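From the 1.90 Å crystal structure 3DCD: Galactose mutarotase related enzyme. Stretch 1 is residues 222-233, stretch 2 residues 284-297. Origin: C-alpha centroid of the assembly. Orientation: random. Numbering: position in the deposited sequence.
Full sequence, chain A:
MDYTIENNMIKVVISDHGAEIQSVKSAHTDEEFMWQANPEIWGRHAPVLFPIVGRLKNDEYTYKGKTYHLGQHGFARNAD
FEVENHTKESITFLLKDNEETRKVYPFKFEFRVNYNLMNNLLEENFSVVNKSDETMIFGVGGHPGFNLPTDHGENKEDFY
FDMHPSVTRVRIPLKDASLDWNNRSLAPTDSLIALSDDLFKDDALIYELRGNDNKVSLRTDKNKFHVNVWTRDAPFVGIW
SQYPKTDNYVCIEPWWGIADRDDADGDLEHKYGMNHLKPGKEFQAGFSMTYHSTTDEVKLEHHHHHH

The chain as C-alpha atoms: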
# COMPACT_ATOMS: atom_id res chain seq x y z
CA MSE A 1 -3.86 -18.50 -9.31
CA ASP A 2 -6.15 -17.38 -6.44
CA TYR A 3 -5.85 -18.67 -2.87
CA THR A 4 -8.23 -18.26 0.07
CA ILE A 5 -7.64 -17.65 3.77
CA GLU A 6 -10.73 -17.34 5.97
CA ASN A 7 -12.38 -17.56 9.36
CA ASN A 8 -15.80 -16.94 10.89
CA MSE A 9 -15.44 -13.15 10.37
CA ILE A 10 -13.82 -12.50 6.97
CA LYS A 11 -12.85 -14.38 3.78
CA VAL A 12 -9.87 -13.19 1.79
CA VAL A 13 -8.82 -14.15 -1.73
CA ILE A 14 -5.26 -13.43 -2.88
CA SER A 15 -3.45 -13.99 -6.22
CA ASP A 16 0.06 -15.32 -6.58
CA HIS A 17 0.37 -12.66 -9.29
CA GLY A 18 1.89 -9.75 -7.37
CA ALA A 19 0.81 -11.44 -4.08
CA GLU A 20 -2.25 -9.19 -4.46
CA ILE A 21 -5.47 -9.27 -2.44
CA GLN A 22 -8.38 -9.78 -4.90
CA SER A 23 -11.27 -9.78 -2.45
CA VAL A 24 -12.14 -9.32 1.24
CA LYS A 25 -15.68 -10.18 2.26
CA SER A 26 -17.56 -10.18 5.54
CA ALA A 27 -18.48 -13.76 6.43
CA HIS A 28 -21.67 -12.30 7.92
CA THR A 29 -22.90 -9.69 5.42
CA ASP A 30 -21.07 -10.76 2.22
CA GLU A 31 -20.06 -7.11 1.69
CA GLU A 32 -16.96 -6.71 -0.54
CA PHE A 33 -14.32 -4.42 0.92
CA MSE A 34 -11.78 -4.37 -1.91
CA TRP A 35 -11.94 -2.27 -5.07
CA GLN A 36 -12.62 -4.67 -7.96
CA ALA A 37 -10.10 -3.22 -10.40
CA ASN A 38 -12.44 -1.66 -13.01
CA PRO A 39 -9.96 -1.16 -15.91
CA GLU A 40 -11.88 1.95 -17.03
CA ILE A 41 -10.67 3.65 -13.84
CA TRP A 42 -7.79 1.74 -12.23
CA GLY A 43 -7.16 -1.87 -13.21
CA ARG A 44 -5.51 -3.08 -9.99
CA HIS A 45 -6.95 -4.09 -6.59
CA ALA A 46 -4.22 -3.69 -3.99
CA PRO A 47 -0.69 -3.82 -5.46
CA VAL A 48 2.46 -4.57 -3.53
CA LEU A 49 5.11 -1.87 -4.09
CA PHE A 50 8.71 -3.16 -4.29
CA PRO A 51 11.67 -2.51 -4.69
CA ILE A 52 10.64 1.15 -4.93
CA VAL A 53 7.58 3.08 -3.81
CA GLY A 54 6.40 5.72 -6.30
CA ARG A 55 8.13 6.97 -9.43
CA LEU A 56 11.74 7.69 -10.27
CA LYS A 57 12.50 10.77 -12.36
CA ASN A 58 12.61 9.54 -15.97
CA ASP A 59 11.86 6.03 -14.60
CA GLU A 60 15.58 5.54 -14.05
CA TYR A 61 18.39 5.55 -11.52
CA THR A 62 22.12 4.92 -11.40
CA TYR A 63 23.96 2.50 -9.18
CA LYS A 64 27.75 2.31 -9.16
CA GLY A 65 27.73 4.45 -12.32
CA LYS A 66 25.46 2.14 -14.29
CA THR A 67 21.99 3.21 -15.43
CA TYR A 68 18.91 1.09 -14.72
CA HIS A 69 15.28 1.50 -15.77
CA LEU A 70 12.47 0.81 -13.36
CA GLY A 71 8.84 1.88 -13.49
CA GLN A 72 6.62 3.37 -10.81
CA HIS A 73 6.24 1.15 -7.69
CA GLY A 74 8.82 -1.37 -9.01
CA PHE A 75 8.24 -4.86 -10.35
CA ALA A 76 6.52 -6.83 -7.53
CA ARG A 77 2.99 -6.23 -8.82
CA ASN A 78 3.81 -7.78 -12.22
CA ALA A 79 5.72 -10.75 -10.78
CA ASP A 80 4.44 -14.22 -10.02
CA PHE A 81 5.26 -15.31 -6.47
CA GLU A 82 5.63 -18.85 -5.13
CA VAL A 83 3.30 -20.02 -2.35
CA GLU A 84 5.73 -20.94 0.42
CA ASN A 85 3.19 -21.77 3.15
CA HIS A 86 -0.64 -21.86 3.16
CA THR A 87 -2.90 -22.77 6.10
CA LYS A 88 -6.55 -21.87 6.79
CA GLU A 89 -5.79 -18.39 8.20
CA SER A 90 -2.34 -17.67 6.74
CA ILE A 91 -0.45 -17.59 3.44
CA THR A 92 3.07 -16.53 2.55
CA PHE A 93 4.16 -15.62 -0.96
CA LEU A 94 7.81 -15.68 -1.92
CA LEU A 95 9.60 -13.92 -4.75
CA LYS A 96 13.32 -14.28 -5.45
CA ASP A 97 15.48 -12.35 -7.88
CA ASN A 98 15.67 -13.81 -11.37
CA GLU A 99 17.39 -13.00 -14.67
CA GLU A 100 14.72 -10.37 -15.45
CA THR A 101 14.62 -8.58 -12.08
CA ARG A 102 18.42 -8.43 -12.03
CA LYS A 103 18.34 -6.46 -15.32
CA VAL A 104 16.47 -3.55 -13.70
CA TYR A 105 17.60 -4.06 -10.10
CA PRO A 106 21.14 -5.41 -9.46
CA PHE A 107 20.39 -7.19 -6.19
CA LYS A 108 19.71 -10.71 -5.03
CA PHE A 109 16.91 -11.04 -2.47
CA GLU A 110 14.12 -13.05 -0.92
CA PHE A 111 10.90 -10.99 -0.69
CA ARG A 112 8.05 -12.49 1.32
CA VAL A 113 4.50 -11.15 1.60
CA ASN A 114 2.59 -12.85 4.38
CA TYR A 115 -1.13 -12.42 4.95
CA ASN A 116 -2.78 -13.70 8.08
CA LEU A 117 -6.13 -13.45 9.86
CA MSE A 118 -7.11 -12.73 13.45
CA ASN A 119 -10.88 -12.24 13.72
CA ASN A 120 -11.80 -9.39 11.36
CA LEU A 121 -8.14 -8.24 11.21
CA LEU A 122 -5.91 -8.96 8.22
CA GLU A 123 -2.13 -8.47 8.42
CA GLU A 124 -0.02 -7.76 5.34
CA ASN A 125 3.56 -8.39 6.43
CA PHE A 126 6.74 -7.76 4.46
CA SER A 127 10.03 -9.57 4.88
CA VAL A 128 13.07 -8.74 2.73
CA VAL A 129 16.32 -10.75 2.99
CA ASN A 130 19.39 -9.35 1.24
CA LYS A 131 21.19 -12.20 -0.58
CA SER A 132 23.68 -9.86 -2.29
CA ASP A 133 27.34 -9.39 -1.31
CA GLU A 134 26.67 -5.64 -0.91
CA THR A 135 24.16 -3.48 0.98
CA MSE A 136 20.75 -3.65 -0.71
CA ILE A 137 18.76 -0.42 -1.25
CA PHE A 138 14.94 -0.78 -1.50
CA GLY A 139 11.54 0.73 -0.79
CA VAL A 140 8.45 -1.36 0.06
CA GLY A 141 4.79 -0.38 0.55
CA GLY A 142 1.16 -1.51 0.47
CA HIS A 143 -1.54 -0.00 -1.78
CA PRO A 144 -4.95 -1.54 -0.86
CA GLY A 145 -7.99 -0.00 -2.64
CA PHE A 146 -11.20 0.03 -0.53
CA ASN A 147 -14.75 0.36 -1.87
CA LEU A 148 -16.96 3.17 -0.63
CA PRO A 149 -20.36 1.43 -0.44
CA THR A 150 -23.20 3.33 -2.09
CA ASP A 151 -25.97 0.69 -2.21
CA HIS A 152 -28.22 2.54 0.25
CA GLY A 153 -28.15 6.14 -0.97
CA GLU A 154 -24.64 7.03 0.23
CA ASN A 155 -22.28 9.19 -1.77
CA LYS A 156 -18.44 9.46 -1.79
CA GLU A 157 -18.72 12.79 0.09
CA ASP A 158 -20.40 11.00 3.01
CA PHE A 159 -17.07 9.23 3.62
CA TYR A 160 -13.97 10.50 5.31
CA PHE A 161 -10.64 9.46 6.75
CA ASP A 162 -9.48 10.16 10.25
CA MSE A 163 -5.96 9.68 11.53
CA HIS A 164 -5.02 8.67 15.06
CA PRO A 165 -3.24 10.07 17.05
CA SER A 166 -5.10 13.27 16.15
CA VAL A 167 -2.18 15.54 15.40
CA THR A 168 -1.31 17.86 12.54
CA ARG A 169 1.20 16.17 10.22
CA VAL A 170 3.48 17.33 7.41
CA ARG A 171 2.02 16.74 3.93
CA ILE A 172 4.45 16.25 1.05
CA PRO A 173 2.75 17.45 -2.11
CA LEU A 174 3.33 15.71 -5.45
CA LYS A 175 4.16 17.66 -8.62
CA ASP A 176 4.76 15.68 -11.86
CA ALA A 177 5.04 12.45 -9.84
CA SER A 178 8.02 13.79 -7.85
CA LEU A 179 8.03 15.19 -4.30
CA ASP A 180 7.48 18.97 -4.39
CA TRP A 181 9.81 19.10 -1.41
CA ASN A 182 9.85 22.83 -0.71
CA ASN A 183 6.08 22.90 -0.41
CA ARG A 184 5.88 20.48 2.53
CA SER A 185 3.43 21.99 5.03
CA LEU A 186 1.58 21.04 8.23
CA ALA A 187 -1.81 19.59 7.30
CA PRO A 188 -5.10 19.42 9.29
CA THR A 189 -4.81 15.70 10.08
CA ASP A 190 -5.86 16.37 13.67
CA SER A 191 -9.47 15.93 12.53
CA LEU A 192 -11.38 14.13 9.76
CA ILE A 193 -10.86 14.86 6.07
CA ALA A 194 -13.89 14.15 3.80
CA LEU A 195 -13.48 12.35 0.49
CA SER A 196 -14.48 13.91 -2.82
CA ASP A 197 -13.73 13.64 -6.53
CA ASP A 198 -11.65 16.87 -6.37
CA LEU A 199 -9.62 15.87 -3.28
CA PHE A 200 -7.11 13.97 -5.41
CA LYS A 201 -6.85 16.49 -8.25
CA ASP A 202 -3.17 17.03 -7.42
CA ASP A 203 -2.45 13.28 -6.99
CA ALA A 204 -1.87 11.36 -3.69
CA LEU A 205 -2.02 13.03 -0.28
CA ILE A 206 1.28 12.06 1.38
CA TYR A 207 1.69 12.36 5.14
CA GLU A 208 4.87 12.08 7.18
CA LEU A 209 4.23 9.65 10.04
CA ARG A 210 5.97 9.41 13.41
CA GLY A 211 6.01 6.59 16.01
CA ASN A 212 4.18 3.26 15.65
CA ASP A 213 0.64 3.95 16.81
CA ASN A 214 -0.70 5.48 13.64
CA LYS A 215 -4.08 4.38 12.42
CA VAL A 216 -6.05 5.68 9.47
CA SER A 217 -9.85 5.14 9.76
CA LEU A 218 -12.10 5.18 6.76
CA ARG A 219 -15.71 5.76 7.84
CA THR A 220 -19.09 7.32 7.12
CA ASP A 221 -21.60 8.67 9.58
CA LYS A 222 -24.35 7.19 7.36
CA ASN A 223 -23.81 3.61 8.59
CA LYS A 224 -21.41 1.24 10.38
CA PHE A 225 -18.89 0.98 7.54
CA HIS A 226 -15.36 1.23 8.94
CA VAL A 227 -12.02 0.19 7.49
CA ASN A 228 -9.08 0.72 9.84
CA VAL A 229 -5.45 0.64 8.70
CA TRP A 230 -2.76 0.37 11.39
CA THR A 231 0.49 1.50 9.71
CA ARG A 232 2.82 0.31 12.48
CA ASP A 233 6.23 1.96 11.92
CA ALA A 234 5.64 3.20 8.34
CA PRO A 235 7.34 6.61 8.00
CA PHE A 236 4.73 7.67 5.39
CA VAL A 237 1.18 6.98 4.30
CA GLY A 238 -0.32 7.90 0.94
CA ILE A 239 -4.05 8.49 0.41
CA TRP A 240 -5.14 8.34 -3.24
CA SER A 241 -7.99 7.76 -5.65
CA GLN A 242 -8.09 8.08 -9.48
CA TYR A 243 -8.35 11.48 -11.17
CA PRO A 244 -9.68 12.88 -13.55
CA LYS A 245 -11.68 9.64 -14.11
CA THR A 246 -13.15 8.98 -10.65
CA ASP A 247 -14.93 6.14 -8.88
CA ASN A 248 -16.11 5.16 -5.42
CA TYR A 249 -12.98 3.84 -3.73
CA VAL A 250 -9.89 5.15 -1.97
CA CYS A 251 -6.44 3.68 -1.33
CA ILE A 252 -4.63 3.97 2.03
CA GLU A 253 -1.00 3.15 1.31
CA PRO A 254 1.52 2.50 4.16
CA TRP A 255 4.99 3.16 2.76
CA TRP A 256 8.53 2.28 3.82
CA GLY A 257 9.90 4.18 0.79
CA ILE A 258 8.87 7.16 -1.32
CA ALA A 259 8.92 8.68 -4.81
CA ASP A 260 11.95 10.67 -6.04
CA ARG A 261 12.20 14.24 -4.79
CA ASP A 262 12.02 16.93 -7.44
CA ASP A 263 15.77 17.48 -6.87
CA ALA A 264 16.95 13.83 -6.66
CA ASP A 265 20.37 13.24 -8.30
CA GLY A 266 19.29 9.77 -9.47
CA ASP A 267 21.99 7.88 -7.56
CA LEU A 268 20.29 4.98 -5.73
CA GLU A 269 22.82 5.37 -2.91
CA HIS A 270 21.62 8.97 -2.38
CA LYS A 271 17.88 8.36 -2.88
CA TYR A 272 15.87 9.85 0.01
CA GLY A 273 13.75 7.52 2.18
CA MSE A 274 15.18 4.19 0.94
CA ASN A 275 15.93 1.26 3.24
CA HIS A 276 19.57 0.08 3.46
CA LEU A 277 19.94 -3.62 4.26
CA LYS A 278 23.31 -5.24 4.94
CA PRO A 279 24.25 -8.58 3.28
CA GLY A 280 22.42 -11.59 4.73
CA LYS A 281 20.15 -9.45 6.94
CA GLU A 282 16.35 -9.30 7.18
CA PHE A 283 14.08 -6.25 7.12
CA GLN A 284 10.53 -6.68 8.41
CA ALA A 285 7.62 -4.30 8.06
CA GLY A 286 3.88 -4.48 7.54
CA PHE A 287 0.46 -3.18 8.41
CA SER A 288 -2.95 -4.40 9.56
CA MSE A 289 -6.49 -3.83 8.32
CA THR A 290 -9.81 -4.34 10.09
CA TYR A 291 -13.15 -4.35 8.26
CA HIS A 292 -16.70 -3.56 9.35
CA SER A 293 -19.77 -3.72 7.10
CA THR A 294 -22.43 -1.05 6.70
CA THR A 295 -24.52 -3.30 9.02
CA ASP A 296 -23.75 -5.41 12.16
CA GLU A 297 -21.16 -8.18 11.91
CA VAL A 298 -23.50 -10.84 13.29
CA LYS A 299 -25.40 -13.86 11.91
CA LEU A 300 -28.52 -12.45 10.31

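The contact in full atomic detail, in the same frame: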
# COMPACT_ATOMS: atom_id res chain seq x y z
N LYS A 222 -23.08 7.72 7.90
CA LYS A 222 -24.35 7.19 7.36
C LYS A 222 -24.67 5.78 7.83
O LYS A 222 -25.82 5.37 7.81
CB LYS A 222 -24.33 7.17 5.83
CG LYS A 222 -24.25 8.54 5.21
CD LYS A 222 -25.58 9.23 5.23
CE LYS A 222 -25.39 10.71 5.04
NZ LYS A 222 -26.65 11.37 4.59
N ASN A 223 -23.64 5.02 8.18
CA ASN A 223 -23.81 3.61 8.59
C ASN A 223 -22.54 3.12 9.29
O ASN A 223 -21.67 3.93 9.62
CB ASN A 223 -24.20 2.72 7.42
CG ASN A 223 -23.17 2.73 6.30
OD1 ASN A 223 -21.97 2.54 6.53
ND2 ASN A 223 -23.63 2.94 5.08
N LYS A 224 -22.45 1.81 9.50
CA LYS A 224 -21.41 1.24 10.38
C LYS A 224 -20.12 0.88 9.65
O LYS A 224 -19.20 0.30 10.23
CB LYS A 224 -21.98 0.04 11.15
CG LYS A 224 -23.13 0.44 12.07
CD LYS A 224 -24.15 -0.68 12.31
CE LYS A 224 -25.18 -0.22 13.31
NZ LYS A 224 -26.16 -1.29 13.59
N PHE A 225 -20.06 1.24 8.37
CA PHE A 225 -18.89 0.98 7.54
C PHE A 225 -17.62 1.61 8.15
O PHE A 225 -17.59 2.80 8.47
CB PHE A 225 -19.10 1.49 6.11
CG PHE A 225 -17.86 1.41 5.25
CD1 PHE A 225 -17.51 0.22 4.65
CD2 PHE A 225 -17.05 2.54 5.06
CE1 PHE A 225 -16.36 0.14 3.85
CE2 PHE A 225 -15.92 2.46 4.26
CZ PHE A 225 -15.57 1.26 3.66
N HIS A 226 -16.58 0.80 8.27
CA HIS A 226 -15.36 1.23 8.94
C HIS A 226 -14.24 0.31 8.49
O HIS A 226 -14.28 -0.90 8.74
CB HIS A 226 -15.58 1.18 10.46
CG HIS A 226 -14.41 1.65 11.27
ND1 HIS A 226 -13.36 2.36 10.73
CD2 HIS A 226 -14.17 1.56 12.60
CE1 HIS A 226 -12.49 2.65 11.69
NE2 HIS A 226 -12.96 2.18 12.83
N VAL A 227 -13.25 0.88 7.81
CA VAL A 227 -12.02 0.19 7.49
C VAL A 227 -10.91 0.91 8.25
O VAL A 227 -10.74 2.13 8.13
CB VAL A 227 -11.74 0.18 5.98
CG1 VAL A 227 -10.32 -0.29 5.72
CG2 VAL A 227 -12.75 -0.72 5.25
N ASN A 228 -10.18 0.16 9.06
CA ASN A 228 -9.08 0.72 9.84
C ASN A 228 -7.74 0.18 9.40
O ASN A 228 -7.59 -1.04 9.25
CB ASN A 228 -9.32 0.45 11.31
CG ASN A 228 -8.70 1.49 12.17
OD1 ASN A 228 -7.47 1.55 12.32
ND2 ASN A 228 -9.53 2.34 12.74
N VAL A 229 -6.77 1.07 9.13
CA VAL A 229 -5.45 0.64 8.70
C VAL A 229 -4.42 1.08 9.75
O VAL A 229 -4.23 2.28 9.97
CB VAL A 229 -5.05 1.21 7.31
CG1 VAL A 229 -3.68 0.73 6.90
CG2 VAL A 229 -6.08 0.78 6.24
N TRP A 230 -3.80 0.10 10.40
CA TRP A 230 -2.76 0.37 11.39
C TRP A 230 -1.42 0.28 10.63
O TRP A 230 -1.07 -0.77 10.08
CB TRP A 230 -2.81 -0.68 12.50
CG TRP A 230 -4.19 -0.79 13.13
CD1 TRP A 230 -5.34 -1.27 12.54
CD2 TRP A 230 -4.54 -0.45 14.47
NE1 TRP A 230 -6.39 -1.22 13.42
CE2 TRP A 230 -5.93 -0.73 14.62
CE3 TRP A 230 -3.84 0.07 15.56
CZ2 TRP A 230 -6.62 -0.50 15.82
CZ3 TRP A 230 -4.52 0.30 16.76
CH2 TRP A 230 -5.90 0.00 16.88
N THR A 231 -0.69 1.39 10.59
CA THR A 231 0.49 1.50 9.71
C THR A 231 1.79 1.14 10.42
O THR A 231 2.87 1.26 9.84
CB THR A 231 0.62 2.91 9.12
OG1 THR A 231 0.65 3.86 10.20
CG2 THR A 231 -0.59 3.24 8.20
N ARG A 232 1.67 0.70 11.68
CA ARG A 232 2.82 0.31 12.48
C ARG A 232 3.92 1.38 12.37
O ARG A 232 3.65 2.56 12.61
CB ARG A 232 3.30 -1.09 12.06
CG ARG A 232 2.19 -2.16 12.17
CD ARG A 232 2.74 -3.57 11.95
NE ARG A 232 1.68 -4.52 11.60
CZ ARG A 232 1.90 -5.66 10.94
NH1 ARG A 232 3.13 -6.00 10.58
NH2 ARG A 232 0.90 -6.47 10.66
N ASP A 233 5.13 1.00 11.97
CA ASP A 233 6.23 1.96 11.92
C ASP A 233 6.46 2.60 10.55
O ASP A 233 7.55 3.14 10.29
CB ASP A 233 7.52 1.31 12.43
CG ASP A 233 7.98 0.11 11.58
OD1 ASP A 233 7.28 -0.33 10.62
OD2 ASP A 233 9.07 -0.41 11.90
N GLN A 284 11.93 -6.32 8.27
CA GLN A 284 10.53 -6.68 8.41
C GLN A 284 9.70 -5.44 8.62
O GLN A 284 10.07 -4.55 9.39
CB GLN A 284 10.31 -7.68 9.56
CG GLN A 284 10.63 -9.11 9.19
CD GLN A 284 10.30 -10.10 10.30
OE1 GLN A 284 10.47 -9.80 11.48
NE2 GLN A 284 9.82 -11.29 9.91
N ALA A 285 8.59 -5.36 7.90
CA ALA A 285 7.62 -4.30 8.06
C ALA A 285 6.24 -4.86 7.74
O ALA A 285 6.11 -6.04 7.35
CB ALA A 285 7.94 -3.15 7.13
N GLY A 286 5.21 -4.05 7.90
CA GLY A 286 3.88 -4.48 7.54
C GLY A 286 2.84 -3.62 8.19
O GLY A 286 3.16 -2.67 8.95
N PHE A 287 1.58 -3.94 7.89
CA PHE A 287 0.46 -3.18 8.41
C PHE A 287 -0.75 -4.09 8.57
O PHE A 287 -0.74 -5.22 8.10
CB PHE A 287 0.16 -1.98 7.50
CG PHE A 287 -0.18 -2.36 6.08
CD1 PHE A 287 0.84 -2.62 5.15
CD2 PHE A 287 -1.51 -2.44 5.67
CE1 PHE A 287 0.54 -2.94 3.83
CE2 PHE A 287 -1.83 -2.76 4.34
CZ PHE A 287 -0.81 -3.02 3.43
N SER A 288 -1.78 -3.59 9.24
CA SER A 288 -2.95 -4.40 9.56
C SER A 288 -4.23 -3.67 9.19
O SER A 288 -4.30 -2.45 9.30
CB SER A 288 -2.97 -4.75 11.04
OG SER A 288 -1.77 -5.42 11.37
N MSE A 289 -5.23 -4.43 8.77
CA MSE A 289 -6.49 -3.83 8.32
C MSE A 289 -7.61 -4.53 9.04
O MSE A 289 -7.62 -5.76 9.12
CB MSE A 289 -6.66 -4.04 6.81
CG MSE A 289 -5.69 -3.26 5.91
SE MSE A 289 -5.52 -4.04 4.13
CE MSE A 289 -4.44 -5.61 4.65
N THR A 290 -8.56 -3.76 9.58
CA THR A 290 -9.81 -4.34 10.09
C THR A 290 -11.00 -3.82 9.26
O THR A 290 -10.98 -2.69 8.77
CB THR A 290 -10.04 -4.03 11.58
OG1 THR A 290 -10.28 -2.62 11.75
CG2 THR A 290 -8.82 -4.43 12.40
N TYR A 291 -12.00 -4.67 9.10
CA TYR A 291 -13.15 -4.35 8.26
C TYR A 291 -14.46 -4.47 9.01
O TYR A 291 -14.68 -5.46 9.72
CB TYR A 291 -13.19 -5.29 7.06
CG TYR A 291 -11.85 -5.46 6.37
CD1 TYR A 291 -11.49 -4.64 5.31
CD2 TYR A 291 -10.96 -6.44 6.79
CE1 TYR A 291 -10.24 -4.79 4.66
CE2 TYR A 291 -9.72 -6.60 6.15
CZ TYR A 291 -9.37 -5.78 5.10
OH TYR A 291 -8.16 -5.95 4.48
N HIS A 292 -15.34 -3.49 8.82
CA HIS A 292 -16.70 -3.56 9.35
C HIS A 292 -17.68 -3.12 8.27
O HIS A 292 -17.49 -2.08 7.61
CB HIS A 292 -16.88 -2.71 10.60
CG HIS A 292 -18.11 -3.07 11.38
ND1 HIS A 292 -19.39 -2.79 10.93
CD2 HIS A 292 -18.25 -3.73 12.56
CE1 HIS A 292 -20.26 -3.25 11.81
NE2 HIS A 292 -19.60 -3.81 12.81
N SER A 293 -18.72 -3.95 8.08
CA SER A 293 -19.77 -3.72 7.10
C SER A 293 -20.64 -2.51 7.42
O SER A 293 -20.63 -1.99 8.52
CB SER A 293 -20.65 -4.97 7.01
OG SER A 293 -19.88 -6.09 6.58
N THR A 294 -21.47 -2.11 6.46
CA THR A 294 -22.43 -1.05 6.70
C THR A 294 -23.43 -1.45 7.80
O THR A 294 -24.04 -0.59 8.42
CB THR A 294 -23.22 -0.74 5.43
OG1 THR A 294 -23.96 -1.90 5.04
CG2 THR A 294 -22.26 -0.34 4.30
N THR A 295 -23.61 -2.76 8.00
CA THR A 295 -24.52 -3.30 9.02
C THR A 295 -23.74 -4.16 10.03
O THR A 295 -22.52 -4.33 9.86
CB THR A 295 -25.67 -4.10 8.40
OG1 THR A 295 -25.13 -5.16 7.60
CG2 THR A 295 -26.54 -3.17 7.52
N ASP A 296 -24.41 -4.67 11.06
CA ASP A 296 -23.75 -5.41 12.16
C ASP A 296 -23.05 -6.67 11.67
O ASP A 296 -23.56 -7.36 10.80
CB ASP A 296 -24.76 -5.83 13.22
CG ASP A 296 -25.14 -4.69 14.16
OD1 ASP A 296 -24.56 -3.59 14.03
OD2 ASP A 296 -26.01 -4.93 15.01
N GLU A 297 -21.89 -6.97 12.25
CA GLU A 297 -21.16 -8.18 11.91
C GLU A 297 -21.63 -9.31 12.80
O GLU A 297 -20.96 -9.72 13.75
CB GLU A 297 -19.64 -7.97 12.03
CG GLU A 297 -19.05 -6.94 11.03
CD GLU A 297 -19.02 -7.43 9.58
OE1 GLU A 297 -19.38 -8.60 9.31
OE2 GLU A 297 -18.65 -6.63 8.69
O HOH W 1 -27.23 -3.88 11.51
O HOH W 2 -12.91 -1.81 11.28
O HOH W 3 10.45 -1.67 9.82

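What fills the apolar side of this contact? V227, V229, M289 and Y291 turn their side chains to one face of a two-stranded antiparallel pairing. V227 CG2 lies 4.1 Å from Y291 CD1, and V229 CG2 lies 4.1 Å from CG of M289, which is a selenomethionine. Further along, V229 CG1 meets F287 CD2 at 4.0 Å. These are ordinary van der Waals distances, and all of these residues are buried.

What holds the two backbones in register? Three hydrogen-bonded pairs alternate with the apolar ones. H226 N donates to H292 O (3.1 Å) and H292 N to H226 O (2.8 Å); N228 N to T290 O (3.0 Å) and T290 N to N228 O (2.9 Å); W230 N to S288 O (2.8 Å) and S288 N to W230 O (3.0 Å). Between these rungs, CA-H...O contacts bring V227 CA to 3.3 Å from T290 O and M289 CA to 3.1 Å from N228 O.

How does R232 use its long side chain? It reaches back over the partner strand, where R232 NH2 donates to S288 OG at 3.0 Å, nearly in line, with the guanidinium face over F287 N. G286 leaves room for this: an ideal CB there would sit 2.7 Å from R232 NH1, and the backbone angles of G286 independently call for glycine.

What closes the polar edge? Past the H226-H292 pair, K224 N donates to T294 O at 3.1 Å, while K224 NZ forms a salt bridge with D296 OD1 at 2.8 Å, tying two exposed side chains together. Within the first stretch, N223 OD1 accepts from F225 N (3.0 Å). At the other extremity, water 3 donates to D233 OD2 (2.8 Å) and to Q284 O (2.9 Å), linking residues that do not touch directly.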